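Local coordinates for monosaccharide ABC transporter substrate-binding protein, CUT2 family (Bradyrhizobium sp., PDB 4YHS) that probably captures a sugar or related small polar solute in the periplasm and delivers it to an ABC importer of the CUT2 family, at residues K132-I137 against P154-K159; D111-G116 against A138-P143. All coordinates share one frame; numbering follows the deposited sequence.

Interaction 1 (K132-I137 against P154-K159)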
ATOM      1  N   LYS A 132      21.779  -1.869 -10.619  1.00 24.38           N
ATOM      2  CA  LYS A 132      22.701  -1.822 -11.745  1.00 27.69           C
ATOM      3  C   LYS A 132      21.988  -1.324 -13.014  1.00 23.25           C
ATOM      4  O   LYS A 132      22.478  -0.412 -13.697  1.00 25.02           O
ATOM      5  CB  LYS A 132      23.315  -3.193 -11.970  1.00 28.17           C
ATOM      6  CG  LYS A 132      24.258  -3.280 -13.139  1.00 41.35           C
ATOM      7  CD  LYS A 132      24.900  -4.658 -13.179  1.00 49.62           C
ATOM      8  CE  LYS A 132      25.923  -4.780 -14.294  1.00 54.58           C
ATOM      9  NZ  LYS A 132      25.471  -4.119 -15.550  1.00 57.69           N
ATOM     10  N   VAL A 133      20.832  -1.891 -13.334  1.00 25.72           N
ATOM     11  CA  VAL A 133      20.145  -1.479 -14.556  1.00 26.49           C
ATOM     12  C   VAL A 133      19.577  -0.055 -14.425  1.00 26.84           C
ATOM     13  O   VAL A 133      19.577   0.714 -15.397  1.00 24.51           O
ATOM     14  CB  VAL A 133      19.016  -2.467 -14.963  1.00 25.39           C
ATOM     15  CG1 VAL A 133      17.885  -2.538 -13.906  1.00 21.56           C
ATOM     16  CG2 VAL A 133      18.456  -2.090 -16.345  1.00 32.39           C
ATOM     17  N   ILE A 134      19.109   0.312 -13.239  1.00 26.55           N
ATOM     18  CA  ILE A 134      18.690   1.703 -13.023  1.00 25.43           C
ATOM     19  C   ILE A 134      19.852   2.688 -13.252  1.00 23.84           C
ATOM     20  O   ILE A 134      19.661   3.744 -13.855  1.00 22.42           O
ATOM     21  CB  ILE A 134      18.078   1.885 -11.614  1.00 18.14           C
ATOM     22  CG1 ILE A 134      16.765   1.106 -11.550  1.00 20.85           C
ATOM     23  CG2 ILE A 134      17.790   3.349 -11.352  1.00 17.96           C
ATOM     24  CD1 ILE A 134      16.041   1.116 -10.230  1.00 24.60           C
ATOM     25  N   GLY A 135      21.061   2.357 -12.798  1.00 23.85           N
ATOM     26  CA  GLY A 135      22.207   3.240 -13.025  1.00 30.11           C
ATOM     27  C   GLY A 135      22.482   3.424 -14.513  1.00 30.01           C
ATOM     28  O   GLY A 135      22.826   4.503 -14.978  1.00 24.45           O
ATOM     29  N   GLU A 136      22.287   2.358 -15.272  1.00 30.45           N
ATOM     30  CA  GLU A 136      22.547   2.386 -16.707  1.00 30.12           C
ATOM     31  C   GLU A 136      21.491   3.204 -17.448  1.00 27.72           C
ATOM     32  O   GLU A 136      21.816   3.980 -18.340  1.00 28.05           O
ATOM     33  CB  GLU A 136      22.628   0.948 -17.225  1.00 28.47           C
ATOM     34  CG  GLU A 136      23.808   0.198 -16.614  1.00 29.79           C
ATOM     35  CD  GLU A 136      23.799  -1.293 -16.877  1.00 48.34           C
ATOM     36  OE1 GLU A 136      22.751  -1.835 -17.289  1.00 52.21           O
ATOM     37  OE2 GLU A 136      24.852  -1.927 -16.645  1.00 45.79           O
ATOM     38  N   ILE A 137      20.229   3.045 -17.059  1.00 25.65           N
ATOM     39  CA  ILE A 137      19.151   3.847 -17.595  1.00 21.57           C
ATOM     40  C   ILE A 137      19.340   5.332 -17.324  1.00 27.50           C
ATOM     41  O   ILE A 137      19.046   6.174 -18.173  1.00 25.93           O
ATOM     42  CB  ILE A 137      17.802   3.411 -16.992  1.00 35.90           C
ATOM     43  CG1 ILE A 137      17.462   1.995 -17.450  1.00 33.21           C
ATOM     44  CG2 ILE A 137      16.691   4.371 -17.362  1.00 23.46           C
ATOM     45  CD1 ILE A 137      16.491   1.304 -16.509  1.00 35.22           C
ATOM     46  N   PRO A 154      20.541   5.270  -5.798  1.00 19.80           N
ATOM     47  CA  PRO A 154      20.583   6.741  -5.762  1.00 22.90           C
ATOM     48  C   PRO A 154      20.153   7.424  -7.050  1.00 27.70           C
ATOM     49  O   PRO A 154      19.989   8.640  -7.050  1.00 26.88           O
ATOM     50  CB  PRO A 154      22.060   7.022  -5.501  1.00 25.75           C
ATOM     51  CG  PRO A 154      22.751   5.892  -6.112  1.00 29.84           C
ATOM     52  CD  PRO A 154      21.905   4.699  -5.811  1.00 20.46           C
ATOM     53  N   ASP A 155      19.997   6.661  -8.133  1.00 23.14           N
ATOM     54  CA  ASP A 155      19.602   7.223  -9.424  1.00 23.25           C
ATOM     55  C   ASP A 155      18.085   7.252  -9.695  1.00 32.23           C
ATOM     56  O   ASP A 155      17.633   7.341 -10.839  1.00 38.04           O
ATOM     57  CB  ASP A 155      20.311   6.440 -10.523  1.00 19.14           C
ATOM     58  CG  ASP A 155      21.760   6.838 -10.657  1.00 40.19           C
ATOM     59  OD1 ASP A 155      22.023   8.062 -10.732  1.00 42.34           O
ATOM     60  OD2 ASP A 155      22.616   5.928 -10.659  1.00 35.58           O
ATOM     61  N   ILE A 156      17.308   7.195  -8.627  1.00 23.39           N
ATOM     62  CA  ILE A 156      15.867   7.329  -8.698  1.00 20.24           C
ATOM     63  C   ILE A 156      15.497   8.820  -8.718  1.00 23.73           C
ATOM     64  O   ILE A 156      16.029   9.601  -7.920  1.00 23.78           O
ATOM     65  CB  ILE A 156      15.230   6.621  -7.499  1.00 17.27           C
ATOM     66  CG1 ILE A 156      15.330   5.105  -7.677  1.00 27.77           C
ATOM     67  CG2 ILE A 156      13.798   7.063  -7.268  1.00 32.64           C
ATOM     68  CD1 ILE A 156      14.560   4.560  -8.842  1.00 31.54           C
ATOM     69  N   ALA A 157      14.595   9.227  -9.607  1.00 15.98           N
ATOM     70  CA  ALA A 157      14.211  10.647  -9.685  1.00 16.54           C
ATOM     71  C   ALA A 157      13.132  11.021  -8.671  1.00 17.47           C
ATOM     72  O   ALA A 157      13.069  12.173  -8.241  1.00 19.17           O
ATOM     73  CB  ALA A 157      13.740  11.005 -11.120  1.00 20.66           C
ATOM     74  N   ALA A 158      12.249  10.073  -8.342  1.00 19.02           N
ATOM     75  CA  ALA A 158      11.109  10.353  -7.460  1.00 19.46           C
ATOM     76  C   ALA A 158      10.584   9.056  -6.880  1.00 20.57           C
ATOM     77  O   ALA A 158      10.721   8.018  -7.510  1.00 17.69           O
ATOM     78  CB  ALA A 158       9.974  11.044  -8.191  1.00 17.74           C
ATOM     79  N   LYS A 159       9.971   9.155  -5.694  1.00 15.34           N
ATOM     80  CA  LYS A 159       9.272   8.043  -5.062  1.00 14.48           C
ATOM     81  C   LYS A 159       7.792   8.348  -4.909  1.00 14.51           C
ATOM     82  O   LYS A 159       7.399   9.467  -4.554  1.00 14.52           O
ATOM     83  CB  LYS A 159       9.882   7.725  -3.699  1.00 15.33           C
ATOM     84  CG  LYS A 159      11.346   7.281  -3.741  1.00 18.69           C
ATOM     85  CD  LYS A 159      11.937   7.100  -2.357  1.00 22.09           C
ATOM     86  CE  LYS A 159      13.389   6.649  -2.457  1.00 32.90           C
ATOM     87  NZ  LYS A 159      13.463   5.197  -2.764  1.00 35.35           N
TER

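Interaction 2 (D111-G116 against A138-P143)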
ATOM      1  N   ASP A 111      14.664  -4.148 -22.098  1.00 20.85           N
ATOM      2  CA  ASP A 111      14.003  -4.216 -23.392  1.00 22.25           C
ATOM      3  C   ASP A 111      13.124  -2.985 -23.648  1.00 20.86           C
ATOM      4  O   ASP A 111      13.103  -2.488 -24.779  1.00 23.51           O
ATOM      5  CB  ASP A 111      13.179  -5.497 -23.492  1.00 23.80           C
ATOM      6  CG  ASP A 111      14.039  -6.754 -23.551  1.00 26.94           C
ATOM      7  OD1 ASP A 111      15.276  -6.674 -23.723  1.00 29.36           O
ATOM      8  OD2 ASP A 111      13.454  -7.840 -23.451  1.00 24.87           O
ATOM      9  N   CYS A 112      12.419  -2.467 -22.647  1.00 19.97           N
ATOM     10  CA  CYS A 112      11.485  -1.363 -22.936  1.00 19.83           C
ATOM     11  C   CYS A 112      12.333  -0.115 -23.186  1.00 24.35           C
ATOM     12  O   CYS A 112      11.965   0.729 -24.009  1.00 27.03           O
ATOM     13  CB  CYS A 112      10.423  -1.155 -21.836  1.00 30.79           C
ATOM     14  SG  CYS A 112      10.936  -0.376 -20.316  1.00 30.57           S
ATOM     15  N   VAL A 113      13.491  -0.026 -22.540  1.00 24.38           N
ATOM     16  CA  VAL A 113      14.391   1.106 -22.785  1.00 22.99           C
ATOM     17  C   VAL A 113      15.048   1.009 -24.172  1.00 22.67           C
ATOM     18  O   VAL A 113      15.186   2.013 -24.884  1.00 23.77           O
ATOM     19  CB  VAL A 113      15.481   1.206 -21.716  1.00 25.24           C
ATOM     20  CG1 VAL A 113      16.483   2.324 -22.092  1.00 23.82           C
ATOM     21  CG2 VAL A 113      14.831   1.473 -20.363  1.00 20.06           C
ATOM     22  N   ALA A 114      15.474  -0.192 -24.554  1.00 23.06           N
ATOM     23  CA  ALA A 114      16.101  -0.386 -25.862  1.00 24.79           C
ATOM     24  C   ALA A 114      15.100  -0.117 -26.990  1.00 25.20           C
ATOM     25  O   ALA A 114      15.449   0.411 -28.039  1.00 26.63           O
ATOM     26  CB  ALA A 114      16.665  -1.786 -25.980  1.00 26.14           C
ATOM     27  N   SER A 115      13.839  -0.441 -26.747  1.00 24.08           N
ATOM     28  CA  SER A 115      12.808  -0.228 -27.756  1.00 30.75           C
ATOM     29  C   SER A 115      12.490   1.249 -27.937  1.00 25.98           C
ATOM     30  O   SER A 115      12.042   1.674 -29.005  1.00 26.31           O
ATOM     31  CB  SER A 115      11.539  -0.996 -27.386  1.00 30.40           C
ATOM     32  OG  SER A 115      11.723  -2.377 -27.634  1.00 34.82           O
ATOM     33  N   GLY A 116      12.748   2.026 -26.887  1.00 27.15           N
ATOM     34  CA  GLY A 116      12.536   3.459 -26.906  1.00 29.22           C
ATOM     35  C   GLY A 116      11.443   3.852 -25.952  1.00 28.43           C
ATOM     36  O   GLY A 116      10.291   3.425 -26.092  1.00 30.97           O
ATOM     37  N   ALA A 138      19.800   5.653 -16.120  1.00 28.95           N
ATOM     38  CA  ALA A 138      20.000   7.042 -15.731  1.00 33.86           C
ATOM     39  C   ALA A 138      21.083   7.685 -16.601  1.00 31.64           C
ATOM     40  O   ALA A 138      20.974   8.850 -16.964  1.00 39.11           O
ATOM     41  CB  ALA A 138      20.365   7.126 -14.254  1.00 33.57           C
ATOM     42  N   LYS A 139      22.109   6.922 -16.957  1.00 32.54           N
ATOM     43  CA  LYS A 139      23.157   7.432 -17.859  1.00 43.18           C
ATOM     44  C   LYS A 139      22.597   7.839 -19.230  1.00 41.81           C
ATOM     45  O   LYS A 139      23.268   8.536 -19.997  1.00 36.72           O
ATOM     46  CB  LYS A 139      24.263   6.392 -18.054  1.00 45.61           C
ATOM     47  CG  LYS A 139      25.117   6.146 -16.816  1.00 55.26           C
ATOM     48  CD  LYS A 139      26.283   5.206 -17.110  1.00 63.07           C
ATOM     49  CE  LYS A 139      26.991   4.780 -15.824  1.00 65.41           C
ATOM     50  NZ  LYS A 139      28.328   4.159 -16.081  1.00 72.92           N
ATOM     51  N   LYS A 140      21.373   7.407 -19.540  1.00 39.49           N
ATOM     52  CA  LYS A 140      20.736   7.759 -20.816  1.00 36.80           C
ATOM     53  C   LYS A 140      19.746   8.885 -20.642  1.00 31.19           C
ATOM     54  O   LYS A 140      18.943   9.164 -21.534  1.00 38.11           O
ATOM     55  CB  LYS A 140      20.025   6.550 -21.436  1.00 43.44           C
ATOM     56  CG  LYS A 140      20.946   5.455 -21.910  1.00 48.50           C
ATOM     57  CD  LYS A 140      20.157   4.188 -22.160  1.00 56.01           C
ATOM     58  CE  LYS A 140      20.794   3.305 -23.215  1.00 62.90           C
ATOM     59  NZ  LYS A 140      20.112   1.977 -23.247  1.00 64.37           N
ATOM     60  N   LYS A 141      19.783   9.517 -19.473  1.00 40.42           N
ATOM     61  CA  LYS A 141      18.919  10.656 -19.176  1.00 34.99           C
ATOM     62  C   LYS A 141      17.430  10.306 -19.209  1.00 34.07           C
ATOM     63  O   LYS A 141      16.578  11.134 -19.529  1.00 41.60           O
ATOM     64  CB  LYS A 141      19.201  11.794 -20.148  1.00 45.53           C
ATOM     65  CG  LYS A 141      20.667  12.164 -20.211  1.00 48.82           C
ATOM     66  CD  LYS A 141      20.934  13.177 -21.323  1.00 59.63           C
ATOM     67  CE  LYS A 141      20.901  14.601 -20.803  1.00 52.59           C
ATOM     68  NZ  LYS A 141      22.275  15.056 -20.531  1.00 42.05           N
ATOM     69  N   ILE A 142      17.125   9.075 -18.841  1.00 28.97           N
ATOM     70  CA  ILE A 142      15.745   8.640 -18.681  1.00 20.77           C
ATOM     71  C   ILE A 142      15.335   8.644 -17.190  1.00 20.67           C
ATOM     72  O   ILE A 142      15.942   7.939 -16.390  1.00 24.87           O
ATOM     73  CB  ILE A 142      15.565   7.235 -19.282  1.00 22.77           C
ATOM     74  CG1 ILE A 142      15.803   7.273 -20.810  1.00 27.04           C
ATOM     75  CG2 ILE A 142      14.175   6.688 -18.959  1.00 29.21           C
ATOM     76  CD1 ILE A 142      15.897   5.909 -21.446  1.00 32.28           C
ATOM     77  N   PRO A 143      14.309   9.429 -16.820  1.00 26.23           N
ATOM     78  CA  PRO A 143      13.896   9.453 -15.409  1.00 20.26           C
ATOM     79  C   PRO A 143      13.370   8.096 -14.960  1.00 22.29           C
ATOM     80  O   PRO A 143      12.654   7.440 -15.731  1.00 18.92           O
ATOM     81  CB  PRO A 143      12.776  10.496 -15.377  1.00 28.35           C
ATOM     82  CG  PRO A 143      12.909  11.274 -16.611  1.00 31.49           C
ATOM     83  CD  PRO A 143      13.536  10.388 -17.627  1.00 27.52           C
TER

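Interaction 1 (K132-I137 against P154-K159)
Gly135 and Asp155 mark the closest approach of the two backbones, with their CA atoms 6.0 Å apart. Residues 132-137 make up most of the short helix 131-138, whereas 154-159 is mostly loop and passes into strand 158-160 at its end, so the contact joins one helical face to a bend approaching the sheet. Its interface is small, 154 Å² counting both sides.

Ile134 makes the largest contribution, using two different branches. Its CG2 methyl, anti to the backbone N (chi1 -67°, measured to CG1), lies 4.0 Å from the carbonyl O of Asp155 and also touches the CB of that residue as the two side chains run past each other in opposite senses. The other branch is extended, chi2 being 178°, and brings CD1 to 4.0 Å from CD1 of Ile156. Ile156 is instead kinked at its second torsion (chi2 -64°), and its terminal methyl meets that of Ile134 where the two chains cross at a slant. Ile151 packs on both isoleucines, and Val144 of the neighbouring strand touches Ile156, tying the pair into the apolar layer between helix and sheet.

The helix has no side chain at Gly135, and here the carboxylate of Asp155 settles against main chain, OD2 lying 3.6 Å from Gly135 CA. On another side of the helix, Lys132 and Glu136 form a salt bridge one turn apart, with the lysine on the syn side of OE2 but well out of the carboxylate plane. The Asp155 backbone N is held by Ser153 OG.

Between the two segments, adhesion is therefore a matter of van der Waals packing: buried methyls supply the inner part, while the Asp155 carboxylate lies at a partly exposed margin, where water could solvate it.

Interaction 2 (D111-G116 against A138-P143)
With CG1 anti to the backbone N (chi1 174°), Val113 presents this methyl to the loop from helix 102-115. Ile142 answers with a long branch: CG1 sits beside its own backbone N and the chain is extended beyond it (chi2 169°), bringing CD1 to 3.7 Å from Val113 CG1. The two side chains run in opposite directions, and the last bond of Ile142 points almost straight at the valine methyl.

The same Val113 methyl has a second neighbour. Lys140, stretched out beyond CG, is laid obliquely across it, with CD at 4.1 Å and NZ at 3.8 Å from Val113 CG1. The aliphatic part of the lysine thus covers the valine methyl on the exposed side, and the ammonium end lies beside it.

Both segments belong to successive beta-alpha units of the Rossmann-like lobe of a periplasmic binding protein: helix 102-115 ends just before strand 119-122, and residues 138-143 connect helix 131-138 to the parallel strand 144-147. A type I turn from Ala138 to Lys141, closed by Lys141 N to Ala138 O at 2.9 Å, reverses the chain as the helix ends. Val113 and Ile142 also pack on Val120 of strand 119-122 and on Ile137 of the next helix. One residue before Val113, Cys112 is disulfide-bonded to Cys62 of strand 60-65, which pins the end of helix 102-115 covalently to the same sheet.

Overall arrangement
The segments alternate along the chain, 111-116, 132-137, 138-143 and 154-159, so interactions 1 and 2 interlock, and helix 131-138 runs directly into the loop of interaction 2. Their centres are 11 Å apart, and the two interactions touch through packing: Ile137 CG2 is 3.6 Å from Ile142 CB, and Asp155 CB is 3.8 Å from Ala138 CB. Both belong to the lobe built on the larger mixed sheet, where parallel strands 119-122, 144-147 and 158-160 lie side by side. Interaction 2 packs helix 102-115 on the loop after helix 131-138, and interaction 1 packs helix 131-138 on the approach to strand 158-160, in a peripheral part of the lobe.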